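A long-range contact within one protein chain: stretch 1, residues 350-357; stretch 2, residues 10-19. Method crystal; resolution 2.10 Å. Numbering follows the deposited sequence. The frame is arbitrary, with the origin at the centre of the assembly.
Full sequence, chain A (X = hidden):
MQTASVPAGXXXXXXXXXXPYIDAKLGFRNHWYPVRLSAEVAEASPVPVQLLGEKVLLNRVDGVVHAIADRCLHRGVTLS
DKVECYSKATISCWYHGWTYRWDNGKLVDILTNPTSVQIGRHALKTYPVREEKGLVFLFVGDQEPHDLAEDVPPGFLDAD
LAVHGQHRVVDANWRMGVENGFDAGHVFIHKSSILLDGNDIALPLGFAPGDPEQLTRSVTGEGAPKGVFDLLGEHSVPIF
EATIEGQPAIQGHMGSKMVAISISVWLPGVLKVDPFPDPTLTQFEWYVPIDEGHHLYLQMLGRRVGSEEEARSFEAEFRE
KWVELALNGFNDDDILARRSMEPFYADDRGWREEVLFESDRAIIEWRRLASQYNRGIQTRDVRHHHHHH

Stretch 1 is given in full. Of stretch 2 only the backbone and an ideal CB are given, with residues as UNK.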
# COMPACT_ATOMS: atom_id res chain seq x y z
N GLY A 350 3.33 11.87 -18.81
CA GLY A 350 3.03 11.34 -20.12
C GLY A 350 2.52 12.34 -21.14
O GLY A 350 2.91 12.29 -22.31
N TRP A 351 1.65 13.25 -20.72
CA TRP A 351 1.08 14.23 -21.64
C TRP A 351 2.16 15.11 -22.28
O TRP A 351 1.97 15.62 -23.39
CB TRP A 351 0.06 15.11 -20.92
CG TRP A 351 -0.95 14.33 -20.16
CD1 TRP A 351 -1.06 14.22 -18.80
CD2 TRP A 351 -1.97 13.48 -20.70
NE1 TRP A 351 -2.07 13.36 -18.47
CE2 TRP A 351 -2.65 12.89 -19.62
CE3 TRP A 351 -2.37 13.16 -22.01
CZ2 TRP A 351 -3.71 11.99 -19.79
CZ3 TRP A 351 -3.43 12.27 -22.18
CH2 TRP A 351 -4.09 11.69 -21.08
N ARG A 352 3.28 15.27 -21.59
CA ARG A 352 4.36 16.10 -22.10
C ARG A 352 5.45 15.29 -22.80
O ARG A 352 6.07 15.77 -23.75
CB ARG A 352 5.03 16.87 -20.95
CG ARG A 352 4.13 17.15 -19.76
CD ARG A 352 3.07 18.19 -20.07
NE ARG A 352 2.18 18.39 -18.93
CZ ARG A 352 1.33 19.41 -18.81
NH1 ARG A 352 1.24 20.32 -19.77
NH2 ARG A 352 0.56 19.50 -17.74
N GLU A 353 5.69 14.08 -22.33
CA GLU A 353 6.76 13.24 -22.89
C GLU A 353 6.39 12.31 -24.03
O GLU A 353 7.28 11.79 -24.71
CB GLU A 353 7.40 12.42 -21.77
CG GLU A 353 8.10 13.25 -20.72
CD GLU A 353 8.73 12.39 -19.65
OE1 GLU A 353 9.50 11.47 -20.00
OE2 GLU A 353 8.45 12.63 -18.45
N GLU A 354 5.10 12.06 -24.24
CA GLU A 354 4.67 11.18 -25.32
C GLU A 354 5.19 11.72 -26.65
O GLU A 354 5.39 12.93 -26.80
CB GLU A 354 3.13 11.12 -25.37
CG GLU A 354 2.48 12.44 -25.82
CD GLU A 354 0.97 12.48 -25.63
OE1 GLU A 354 0.38 11.50 -25.15
OE2 GLU A 354 0.37 13.52 -25.96
N VAL A 355 5.44 10.83 -27.61
CA VAL A 355 5.90 11.22 -28.94
C VAL A 355 4.84 10.67 -29.90
O VAL A 355 4.86 9.48 -30.25
CB VAL A 355 7.27 10.62 -29.30
CG1 VAL A 355 7.63 10.96 -30.74
CG2 VAL A 355 8.34 11.18 -28.36
N LEU A 356 3.92 11.53 -30.31
CA LEU A 356 2.83 11.11 -31.18
C LEU A 356 3.15 11.09 -32.67
O LEU A 356 4.08 11.75 -33.13
CB LEU A 356 1.63 12.03 -30.94
CG LEU A 356 1.19 12.16 -29.48
CD1 LEU A 356 -0.04 13.06 -29.40
CD2 LEU A 356 0.88 10.78 -28.92
N PHE A 357 2.39 10.30 -33.43
CA PHE A 357 2.59 10.28 -34.87
C PHE A 357 1.26 10.53 -35.60
O PHE A 357 0.22 10.73 -34.96
CB PHE A 357 3.32 8.99 -35.34
CG PHE A 357 2.53 7.71 -35.25
CD1 PHE A 357 1.55 7.52 -34.29
CD2 PHE A 357 2.83 6.65 -36.12
CE1 PHE A 357 0.88 6.29 -34.18
CE2 PHE A 357 2.17 5.42 -36.01
CZ PHE A 357 1.20 5.24 -35.04
N UNK A 10 7.92 24.65 -24.44
CA UNK A 10 7.52 23.89 -25.62
C UNK A 10 6.37 22.96 -25.25
O UNK A 10 5.45 22.74 -26.04
CB UNK A 10 8.70 23.10 -26.19
N UNK A 11 6.42 22.41 -24.03
CA UNK A 11 5.38 21.50 -23.56
C UNK A 11 4.10 22.27 -23.24
O UNK A 11 3.00 21.81 -23.57
CB UNK A 11 5.86 20.73 -22.33
N UNK A 12 4.24 23.42 -22.60
CA UNK A 12 3.07 24.23 -22.26
C UNK A 12 2.32 24.59 -23.54
O UNK A 12 1.11 24.42 -23.63
CB UNK A 12 3.48 25.49 -21.50
N UNK A 13 3.05 25.08 -24.54
CA UNK A 13 2.44 25.46 -25.81
C UNK A 13 1.79 24.28 -26.50
O UNK A 13 0.73 24.42 -27.11
CB UNK A 13 3.49 26.09 -26.73
N UNK A 14 2.43 23.12 -26.42
CA UNK A 14 1.90 21.93 -27.05
C UNK A 14 0.63 21.37 -26.40
O UNK A 14 -0.28 20.94 -27.10
CB UNK A 14 2.98 20.85 -27.05
N UNK A 15 0.57 21.39 -25.08
CA UNK A 15 -0.58 20.85 -24.36
C UNK A 15 -1.66 21.87 -24.01
O UNK A 15 -2.72 21.52 -23.49
CB UNK A 15 -0.09 20.19 -23.07
N UNK A 16 -1.38 23.14 -24.31
CA UNK A 16 -2.29 24.24 -24.01
C UNK A 16 -3.76 23.99 -24.33
O UNK A 16 -4.62 24.14 -23.47
CB UNK A 16 -1.83 25.48 -24.78
N UNK A 17 -4.05 23.60 -25.57
CA UNK A 17 -5.42 23.35 -26.00
C UNK A 17 -6.16 22.23 -25.26
O UNK A 17 -7.38 22.13 -25.37
CB UNK A 17 -5.41 23.02 -27.49
N UNK A 18 -5.45 21.39 -24.52
CA UNK A 18 -6.14 20.34 -23.77
C UNK A 18 -5.73 20.23 -22.31
O UNK A 18 -5.77 19.16 -21.72
CB UNK A 18 -5.90 18.99 -24.45
N UNK A 19 -5.36 21.37 -21.72
CA UNK A 19 -4.97 21.41 -20.32
C UNK A 19 -6.09 20.91 -19.40
O UNK A 19 -5.83 20.20 -18.43
CB UNK A 19 -4.57 22.83 -19.93

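At position 10 the backbone is helical (phi/psi -67/-37°) and nothing of stretch 1 lies within 5.5 Å of the ideal CB, so the contact sets no preference. The residue is I10, which makes no contact across the interface.

Position 11 is where the backbones come closest: its CA lies 5.7 Å from the CA of R352. CA-to-CB points toward stretch 1, and the ideal CB is already 4.2 Å from R352 CB. So short a gap favours a small residue, alanine, serine or glycine. The deposited A11 fits, its CB 4.2 Å from R352 CB.

Positions 12 and 13 find nothing of stretch 1 near their ideal CB atoms; helix-tolerant polar residues would do. They are E12 and R13.

Position 14 points toward stretch 1, yet no atom lies within 5.5 Å of its ideal CB. What stretch 1 offers farther out is acidic and accepting: the E354 carboxylate and the W351 carbonyl, which has no partner within the stretch. A long donor suits, lysine or arginine, and arginine could serve both acceptors at once. R14 does so with chi1 to chi3 all t. NH1 donates to W351 O (2.7 Å, 154°), and NH2 to E354 OE2 (2.6 Å, 154°), the latter also a salt bridge. Both acceptors lie near the guanidinium plane, at its edge, as does L356 CD1, 3.5 Å from R14 NH2.

Position 15 also points toward stretch 1, but here the ideal CB is only 3.6 Å from R352 NH1 and 5.0 Å from W351 O. A compact side chain is indicated, such as alanine, serine, threonine or valine. It is T15, chi1 p. Its CG2 packs 3.6 Å from W351 O, while OG1 donates to A11 O (3.0 Å) within its own helix. OG1 also lies 2.7 Å from R352 NH1, but the angle is too poor for a hydrogen bond.

Position 16 points away, leaving its side chain free of stretch 1. R16 instead forms a salt bridge with E12, NH2 to OE1 at 2.9 Å. At position 17 stretch 1 is out of reach and the choice is open; the residue is A17.

Position 18 has phi/psi -131/31° and points toward stretch 1 across a gap wider than 5.5 Å from the ideal CB. A large side chain could span it, aromatic or long aliphatic, to reach the W351 side chain. W18 does: CZ3 approaches W351 CB at 3.9 Å, and CH2 comes within 3.7 Å of W351 O, which lies at the ring edge.

Position 19, helical and directed sideways, asks little; A19 stays clear of stretch 1.

Stretch 2, residues 10-19: IAERRTRAWA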
# COMPACT_ATOMS: atom_id res chain seq x y z
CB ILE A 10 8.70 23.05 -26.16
CG1 ILE A 10 8.32 22.41 -27.49
CG2 ILE A 10 9.11 21.99 -25.14
CD1 ILE A 10 8.15 23.41 -28.62
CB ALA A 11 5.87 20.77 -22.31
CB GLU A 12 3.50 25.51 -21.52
CG GLU A 12 2.36 26.42 -21.08
CD GLU A 12 1.67 27.12 -22.24
OE1 GLU A 12 2.38 27.65 -23.12
OE2 GLU A 12 0.41 27.16 -22.27
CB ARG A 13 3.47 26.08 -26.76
CG ARG A 13 3.74 27.55 -26.53
CD ARG A 13 4.40 28.17 -27.75
NE ARG A 13 5.65 27.49 -28.11
CZ ARG A 13 6.75 27.51 -27.35
NH1 ARG A 13 6.76 28.16 -26.20
NH2 ARG A 13 7.84 26.87 -27.76
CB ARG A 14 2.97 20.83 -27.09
CG ARG A 14 2.42 19.49 -27.53
CD ARG A 14 3.50 18.44 -27.79
NE ARG A 14 2.88 17.14 -28.01
CZ ARG A 14 2.39 16.36 -27.04
NH1 ARG A 14 2.47 16.76 -25.78
NH2 ARG A 14 1.80 15.22 -27.34
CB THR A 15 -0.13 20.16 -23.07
OG1 THR A 15 0.46 21.13 -22.20
CG2 THR A 15 0.89 19.08 -23.37
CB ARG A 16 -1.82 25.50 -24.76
CG ARG A 16 -2.64 26.74 -24.47
CD ARG A 16 -2.11 27.93 -25.27
NE ARG A 16 -0.75 28.28 -24.87
CZ ARG A 16 0.00 29.18 -25.48
NH1 ARG A 16 -0.46 29.85 -26.54
NH2 ARG A 16 1.23 29.43 -25.04
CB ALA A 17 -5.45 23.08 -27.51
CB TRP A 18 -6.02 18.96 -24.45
CG TRP A 18 -4.81 18.73 -25.30
CD1 TRP A 18 -4.61 19.16 -26.58
CD2 TRP A 18 -3.65 17.97 -24.95
NE1 TRP A 18 -3.40 18.71 -27.05
CE2 TRP A 18 -2.79 17.97 -26.06
CE3 TRP A 18 -3.26 17.28 -23.79
CZ2 TRP A 18 -1.56 17.32 -26.06
CZ3 TRP A 18 -2.03 16.63 -23.79
CH2 TRP A 18 -1.20 16.65 -24.92
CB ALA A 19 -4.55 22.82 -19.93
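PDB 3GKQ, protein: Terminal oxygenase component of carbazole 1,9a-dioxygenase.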